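Succinate-semialdehyde dehydrogenase (Synechococcus sp., PDB 4ITA) catalyses the NADP-dependent oxidation of succinic semialdehyde to succinate, as a member of the aldehyde dehydrogenase family. Local coordinates at the interface of chains A and B. Residues are numbered along the deposited sequence; one frame, centred on the assembly and turned at random. Chains: chain A/B, Succinate-semialdehyde dehydrogenase.

Contact 1: the interface of chains A and B. Residues chain A 247, 415-417; chain B 454-456.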
loop_
_atom_site.group_PDB
_atom_site.type_symbol
_atom_site.label_atom_id
_atom_site.label_comp_id
_atom_site.label_asym_id
_atom_site.label_seq_id
_atom_site.Cartn_x
_atom_site.Cartn_y
_atom_site.Cartn_z
ATOM N N GLU A 247 -9.903 37.253 -6.894
ATOM C CA GLU A 247 -9.991 36.119 -5.968
ATOM C C GLU A 247 -8.784 35.196 -6.125
ATOM O O GLU A 247 -8.204 34.755 -5.137
ATOM C CB GLU A 247 -11.290 35.316 -6.144
ATOM C CG GLU A 247 -11.431 34.203 -5.098
ATOM C CD GLU A 247 -12.645 33.298 -5.297
ATOM O OE1 GLU A 247 -13.289 33.375 -6.361
ATOM O OE2 GLU A 247 -12.939 32.504 -4.378
ATOM N N ILE A 415 -10.681 23.261 -8.297
ATOM C CA ILE A 415 -11.081 24.236 -9.301
ATOM C C ILE A 415 -11.673 25.469 -8.609
ATOM O O ILE A 415 -12.646 25.363 -7.858
ATOM C CB ILE A 415 -12.100 23.645 -10.298
ATOM C CG1 ILE A 415 -11.535 22.399 -10.997
ATOM C CG2 ILE A 415 -12.545 24.699 -11.310
ATOM C CD1 ILE A 415 -10.301 22.659 -11.850
ATOM N N ASN A 416 -11.064 26.629 -8.859
ATOM C CA ASN A 416 -11.494 27.906 -8.283
ATOM C C ASN A 416 -11.397 27.936 -6.759
ATOM O O ASN A 416 -12.202 28.583 -6.079
ATOM C CB ASN A 416 -12.901 28.298 -8.770
ATOM C CG ASN A 416 -12.955 28.536 -10.268
ATOM O OD1 ASN A 416 -11.965 28.947 -10.878
ATOM N ND2 ASN A 416 -14.106 28.269 -10.868
ATOM N N GLY A 417 -10.407 27.224 -6.236
ATOM C CA GLY A 417 -10.053 27.308 -4.832
ATOM C C GLY A 417 -8.647 26.786 -4.637
ATOM O O GLY A 417 -8.125 26.087 -5.505
ATOM N N TRP B 454 -12.325 19.025 -5.998
ATOM C CA TRP B 454 -13.132 20.019 -5.300
ATOM C C TRP B 454 -13.391 21.130 -6.296
ATOM O O TRP B 454 -12.448 21.711 -6.836
ATOM C CB TRP B 454 -12.368 20.557 -4.086
ATOM C CG TRP B 454 -13.118 21.524 -3.197
ATOM C CD1 TRP B 454 -13.731 21.240 -2.011
ATOM C CD2 TRP B 454 -13.283 22.935 -3.407
ATOM N NE1 TRP B 454 -14.285 22.385 -1.476
ATOM C CE2 TRP B 454 -14.026 23.435 -2.316
ATOM C CE3 TRP B 454 -12.880 23.821 -4.412
ATOM C CZ2 TRP B 454 -14.378 24.785 -2.204
ATOM C CZ3 TRP B 454 -13.231 25.163 -4.298
ATOM C CH2 TRP B 454 -13.971 25.628 -3.203
ATOM N N LEU B 455 -14.662 21.416 -6.557
ATOM C CA LEU B 455 -15.015 22.465 -7.497
ATOM C C LEU B 455 -15.906 23.485 -6.805
ATOM O O LEU B 455 -16.958 23.137 -6.277
ATOM C CB LEU B 455 -15.704 21.858 -8.717
ATOM C CG LEU B 455 -16.018 22.810 -9.873
ATOM C CD1 LEU B 455 -15.640 22.186 -11.206
ATOM C CD2 LEU B 455 -17.489 23.153 -9.852
ATOM N N LYS B 456 -15.475 24.746 -6.809
ATOM C CA LYS B 456 -16.204 25.796 -6.105
ATOM C C LYS B 456 -17.634 25.909 -6.593
ATOM O O LYS B 456 -18.552 25.942 -5.766
ATOM C CB LYS B 456 -15.511 27.147 -6.264
ATOM C CG LYS B 456 -16.208 28.267 -5.500
ATOM C CD LYS B 456 -15.623 29.635 -5.833
ATOM C CE LYS B 456 -16.270 30.720 -4.979
ATOM N NZ LYS B 456 -15.633 32.058 -5.159
ATOM O OXT LYS B 456 -17.883 25.967 -7.801
HETATM O O HOH W 1 -16.611 27.332 -9.714
#
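The delta-methyl CD1 of B:Leu455 lies against the branched side chain of A:Ile415, 3.9 Å from its CB, with the two side chains set at an oblique angle. On the opposite face of the strand, the six-membered ring of the B:Trp454 indole reaches A:Gly417, its CZ3 3.9 Å from the glycine CA, while A:Asn416 O sits in the indole plane at the ring's edge. Backbone bonds run alongside: A:Ile415 N donates to B:Trp454 O at 2.8 Å, and B:Lys456 N donates to A:Ile415 O. The B:Lys456 methylene chain then passes over A:Asn416, CD 3.6 Å from its carbonyl O. Fully extended from a chi1 of -178°, it carries the ammonium NZ to the A:Glu247 carboxylate, which approaches from the opposite direction; NZ forms a salt bridge with OE2 at 2.8 Å on the syn side, 20° out of the carboxylate plane. At the other end of the residue, the C-terminal carboxylate oxygen OXT is joined to A:Asn416 ND2 through a water. The site adds the C-terminal strand 448-455 of chain B, in parallel, to strand 412-415 of chain A, with helix 245-257 receiving the terminal lysine.

Contact 2: the interface of chains A and B. Residues chain A 210, 213-214, 218, 432; chain B 221-222, 224.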
loop_
_atom_site.group_PDB
_atom_site.type_symbol
_atom_site.label_atom_id
_atom_site.label_comp_id
_atom_site.label_asym_id
_atom_site.label_seq_id
_atom_site.Cartn_x
_atom_site.Cartn_y
_atom_site.Cartn_z
ATOM N N GLU A 210 11.542 13.226 0.186
ATOM C CA GLU A 210 11.822 11.997 -0.539
ATOM C C GLU A 210 12.941 11.131 0.050
ATOM O O GLU A 210 12.772 9.918 0.136
ATOM C CB GLU A 210 12.076 12.265 -2.024
ATOM C CG GLU A 210 12.220 10.976 -2.806
ATOM C CD GLU A 210 12.285 11.191 -4.297
ATOM O OE1 GLU A 210 11.734 12.203 -4.779
ATOM O OE2 GLU A 210 12.894 10.341 -4.982
ATOM N N GLY A 213 11.475 9.287 3.001
ATOM C CA GLY A 213 10.522 8.288 2.545
ATOM C C GLY A 213 11.179 7.090 1.878
ATOM O O GLY A 213 10.816 5.944 2.134
ATOM N N ALA A 214 12.175 7.346 1.035
ATOM C CA ALA A 214 12.913 6.269 0.379
ATOM C C ALA A 214 13.592 5.355 1.398
ATOM O O ALA A 214 13.602 4.133 1.243
ATOM C CB ALA A 214 13.946 6.845 -0.574
ATOM N N SER A 218 12.136 1.613 1.765
ATOM C CA SER A 218 13.043 0.538 1.357
ATOM C C SER A 218 13.268 -0.442 2.506
ATOM O O SER A 218 13.236 -1.663 2.306
ATOM C CB SER A 218 14.360 1.090 0.797
ATOM O OG SER A 218 15.090 1.820 1.764
ATOM N N ARG A 432 6.314 11.118 -7.521
ATOM C CA ARG A 432 7.288 11.139 -6.441
ATOM C C ARG A 432 6.752 11.798 -5.168
ATOM O O ARG A 432 7.483 11.918 -4.181
ATOM C CB ARG A 432 8.597 11.789 -6.900
ATOM C CG ARG A 432 9.369 10.947 -7.915
ATOM C CD ARG A 432 10.324 9.979 -7.238
ATOM N NE ARG A 432 10.802 8.955 -8.169
ATOM C CZ ARG A 432 11.850 8.169 -7.941
ATOM N NH1 ARG A 432 12.540 8.296 -6.818
ATOM N NH2 ARG A 432 12.207 7.258 -8.840
ATOM N N GLY B 221 10.395 0.625 -2.758
ATOM C CA GLY B 221 10.364 1.601 -1.683
ATOM C C GLY B 221 11.362 2.716 -1.905
ATOM O O GLY B 221 11.035 3.894 -1.731
ATOM N N GLN B 222 12.575 2.345 -2.317
ATOM C CA GLN B 222 13.617 3.325 -2.631
ATOM C C GLN B 222 13.179 4.280 -3.737
ATOM O O GLN B 222 13.545 5.457 -3.737
ATOM C CB GLN B 222 14.907 2.621 -3.048
ATOM C CG GLN B 222 16.040 3.568 -3.436
ATOM C CD GLN B 222 16.534 4.422 -2.273
ATOM O OE1 GLN B 222 16.550 3.977 -1.125
ATOM N NE2 GLN B 222 16.934 5.655 -2.568
ATOM N N ILE B 224 10.045 5.171 -4.326
ATOM C CA ILE B 224 8.760 5.787 -3.946
ATOM C C ILE B 224 7.607 5.233 -4.792
ATOM O O ILE B 224 6.788 5.982 -5.329
ATOM C CB ILE B 224 8.782 7.356 -4.027
ATOM C CG1 ILE B 224 10.100 7.925 -3.487
ATOM C CG2 ILE B 224 7.588 7.961 -3.283
ATOM C CD1 ILE B 224 10.416 7.525 -2.056
HETATM O O HOH W 2 14.389 8.197 -3.879
#
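B:Ile224 pushes its CD1 methyl against the backbone of A:Ala214, 3.7 Å from CA, where the small side chain probably allows the close approach. Its CG1 methylene lies 3.8 Å from CG of A:Glu210, one turn earlier, the two side chains crossing at a slant. The other branch, CG2, passes 4.1 Å from the backbone O of A:Arg432, whose side chain runs at about a right angle to the isoleucine. Beside the isoleucine, the methyl CB of A:Ala214 meets B:Gln222 O at 3.5 Å, with the side-chain amide farther round, its carbon CD 3.9 Å from the same CB. Bent at chi2 (65°), the glutamine folds its amide back beside that methyl. A:Ser218 adds CB near the backbone N of B:Gln222, while a chi1 of 63° turns its hydroxyl OG back along its own helix to bond to A:Ala214 O at 2.8 Å. Toward the rim, A:Arg432 NH1 forms a salt bridge with A:Glu210 OE2 at 2.8 Å, meeting the carboxylate on its syn side but 34° out of its plane. This link probably steadies the carboxylate, and a water connects the same OE2 to B:Gln222 O across the interface. Helix 210-222 of chain A thus packs on the C-terminal end of the same helix in chain B and on the residues just after it, with the short 3-10 helix 431-433 closing one side.

Contact 3: the interface of chains A and B. Residues chain A 452-454, 456; chain B 413-417.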
loop_
_atom_site.group_PDB
_atom_site.type_symbol
_atom_site.label_atom_id
_atom_site.label_comp_id
_atom_site.label_asym_id
_atom_site.label_seq_id
_atom_site.Cartn_x
_atom_site.Cartn_y
_atom_site.Cartn_z
ATOM N N THR A 452 -11.163 -11.565 5.086
ATOM C CA THR A 452 -12.297 -12.221 4.443
ATOM C C THR A 452 -12.769 -13.395 5.288
ATOM O O THR A 452 -11.968 -14.218 5.737
ATOM C CB THR A 452 -11.932 -12.705 3.036
ATOM O OG1 THR A 452 -11.848 -11.566 2.183
ATOM C CG2 THR A 452 -12.994 -13.646 2.480
ATOM N N VAL A 453 -14.077 -13.452 5.519
ATOM C CA VAL A 453 -14.667 -14.515 6.318
ATOM C C VAL A 453 -15.688 -15.264 5.477
ATOM O O VAL A 453 -16.499 -14.651 4.779
ATOM C CB VAL A 453 -15.353 -13.961 7.585
ATOM C CG1 VAL A 453 -15.983 -15.092 8.391
ATOM C CG2 VAL A 453 -14.359 -13.185 8.431
ATOM N N TRP A 454 -15.632 -16.591 5.538
ATOM C CA TRP A 454 -16.568 -17.443 4.810
ATOM C C TRP A 454 -17.057 -18.502 5.780
ATOM O O TRP A 454 -16.262 -19.254 6.334
ATOM C CB TRP A 454 -15.863 -18.091 3.617
ATOM C CG TRP A 454 -16.737 -18.919 2.703
ATOM C CD1 TRP A 454 -17.245 -18.539 1.497
ATOM C CD2 TRP A 454 -17.154 -20.280 2.904
ATOM N NE1 TRP A 454 -17.969 -19.571 0.940
ATOM C CE2 TRP A 454 -17.928 -20.649 1.783
ATOM C CE3 TRP A 454 -16.950 -21.219 3.924
ATOM C CZ2 TRP A 454 -18.503 -21.916 1.656
ATOM C CZ3 TRP A 454 -17.526 -22.480 3.795
ATOM C CH2 TRP A 454 -18.290 -22.815 2.668
ATOM N N LYS A 456 -19.739 -21.661 6.221
ATOM C CA LYS A 456 -20.607 -22.584 5.493
ATOM C C LYS A 456 -22.057 -22.434 5.909
ATOM O O LYS A 456 -22.934 -22.314 5.045
ATOM C CB LYS A 456 -20.175 -24.034 5.701
ATOM C CG LYS A 456 -20.986 -25.008 4.849
ATOM C CD LYS A 456 -20.700 -26.466 5.196
ATOM C CE LYS A 456 -21.398 -27.409 4.218
ATOM N NZ LYS A 456 -21.132 -28.854 4.493
ATOM O OXT LYS A 456 -22.368 -22.419 7.103
ATOM N N VAL B 413 -10.413 -16.258 6.970
ATOM C CA VAL B 413 -10.833 -17.334 7.858
ATOM C C VAL B 413 -12.068 -18.002 7.278
ATOM O O VAL B 413 -13.099 -17.345 7.054
ATOM C CB VAL B 413 -11.137 -16.842 9.288
ATOM C CG1 VAL B 413 -11.601 -18.000 10.148
ATOM C CG2 VAL B 413 -9.911 -16.187 9.905
ATOM N N PHE B 414 -11.946 -19.304 7.028
ATOM C CA PHE B 414 -13.053 -20.118 6.522
ATOM C C PHE B 414 -13.529 -21.074 7.605
ATOM O O PHE B 414 -12.721 -21.787 8.205
ATOM C CB PHE B 414 -12.627 -20.901 5.271
ATOM C CG PHE B 414 -12.686 -20.095 3.992
ATOM C CD1 PHE B 414 -11.984 -18.895 3.857
ATOM C CD2 PHE B 414 -13.441 -20.549 2.914
ATOM C CE1 PHE B 414 -12.052 -18.165 2.671
ATOM C CE2 PHE B 414 -13.508 -19.824 1.725
ATOM C CZ PHE B 414 -12.814 -18.629 1.607
ATOM N N ILE B 415 -14.834 -21.067 7.869
ATOM C CA ILE B 415 -15.425 -21.960 8.857
ATOM C C ILE B 415 -16.188 -23.074 8.141
ATOM O O ILE B 415 -17.100 -22.807 7.352
ATOM C CB ILE B 415 -16.368 -21.209 9.815
ATOM C CG1 ILE B 415 -15.629 -20.077 10.539
ATOM C CG2 ILE B 415 -16.987 -22.175 10.815
ATOM C CD1 ILE B 415 -14.439 -20.538 11.369
ATOM N N ASN B 416 -15.783 -24.316 8.411
ATOM C CA ASN B 416 -16.400 -25.505 7.829
ATOM C C ASN B 416 -16.253 -25.561 6.315
ATOM O O ASN B 416 -17.132 -26.062 5.610
ATOM C CB ASN B 416 -17.872 -25.638 8.247
ATOM C CG ASN B 416 -18.035 -25.879 9.736
ATOM O OD1 ASN B 416 -17.175 -26.486 10.377
ATOM N ND2 ASN B 416 -19.130 -25.388 10.297
ATOM N N GLY B 417 -15.136 -25.036 5.822
ATOM C CA GLY B 417 -14.778 -25.193 4.424
ATOM C C GLY B 417 -13.305 -24.902 4.257
ATOM O O GLY B 417 -12.708 -24.281 5.142
HETATM O O HOH W 3 -21.333 -23.988 9.078
#
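A:Trp454 sets its CB over the centre of the B:Phe414 ring, 3.5 Å from the centroid, in a CH-pi contact. The indole continues across the phenyl at a slant, and B:Phe414 CE2 in turn stands 3.4 Å above the indole plane, displaced toward its rim. With CG swung opposite the main-chain nitrogen (chi1 -175°), the tryptophan runs its six-membered ring past the phenyl rim to B:Gly417, CZ3 resting 3.9 Å from the glycine CA. With an alanine here only CB would remain over the phenyl, and the rim of the ring and B:Gly417 would probably lose their packing partner and leave a gap. Backbone hydrogen bonds tie together the strands from which these side chains project. B:Val413 N bonds to A:Thr452 O at 2.8 Å, and A:Trp454 N returns to B:Val413 O at 3.0 Å. Farther along, A:Trp454 O accepts from B:Ile415 N at 2.8 Å, and A:Lys456 N reaches B:Ile415 O. A:Lys456 CB lies 3.8 Å from B:Asn416 CB, and a water bridges the asparagine ND2 to the terminal carboxylate OXT. Here the C-terminal strand 448-455 of chain A pairs in parallel with strand 412-415 of chain B, extending a sheet of the partner subunit.

Contacts 1 and 3 are symmetry twins at opposite ends of the dimer interface, with C-alpha centres about 48 Å apart. Each pairs the C-terminal strand 448-455 of one subunit with strand 412-415 of the other, but the selections differ: contact 1 includes the lysine's grip on helix 245-257, contact 3 adds residues 413-414 and 452-453 and the tryptophan-phenylalanine contact. Contact 2 lies between them, about 31 Å from contact 1 and 37 Å from contact 3, and joins helix 210-222 to its counterpart. The central helix packing and reciprocal strand exchange together suggest a firmly interlocked dimer, although the structure alone does not establish the oligomer in solution.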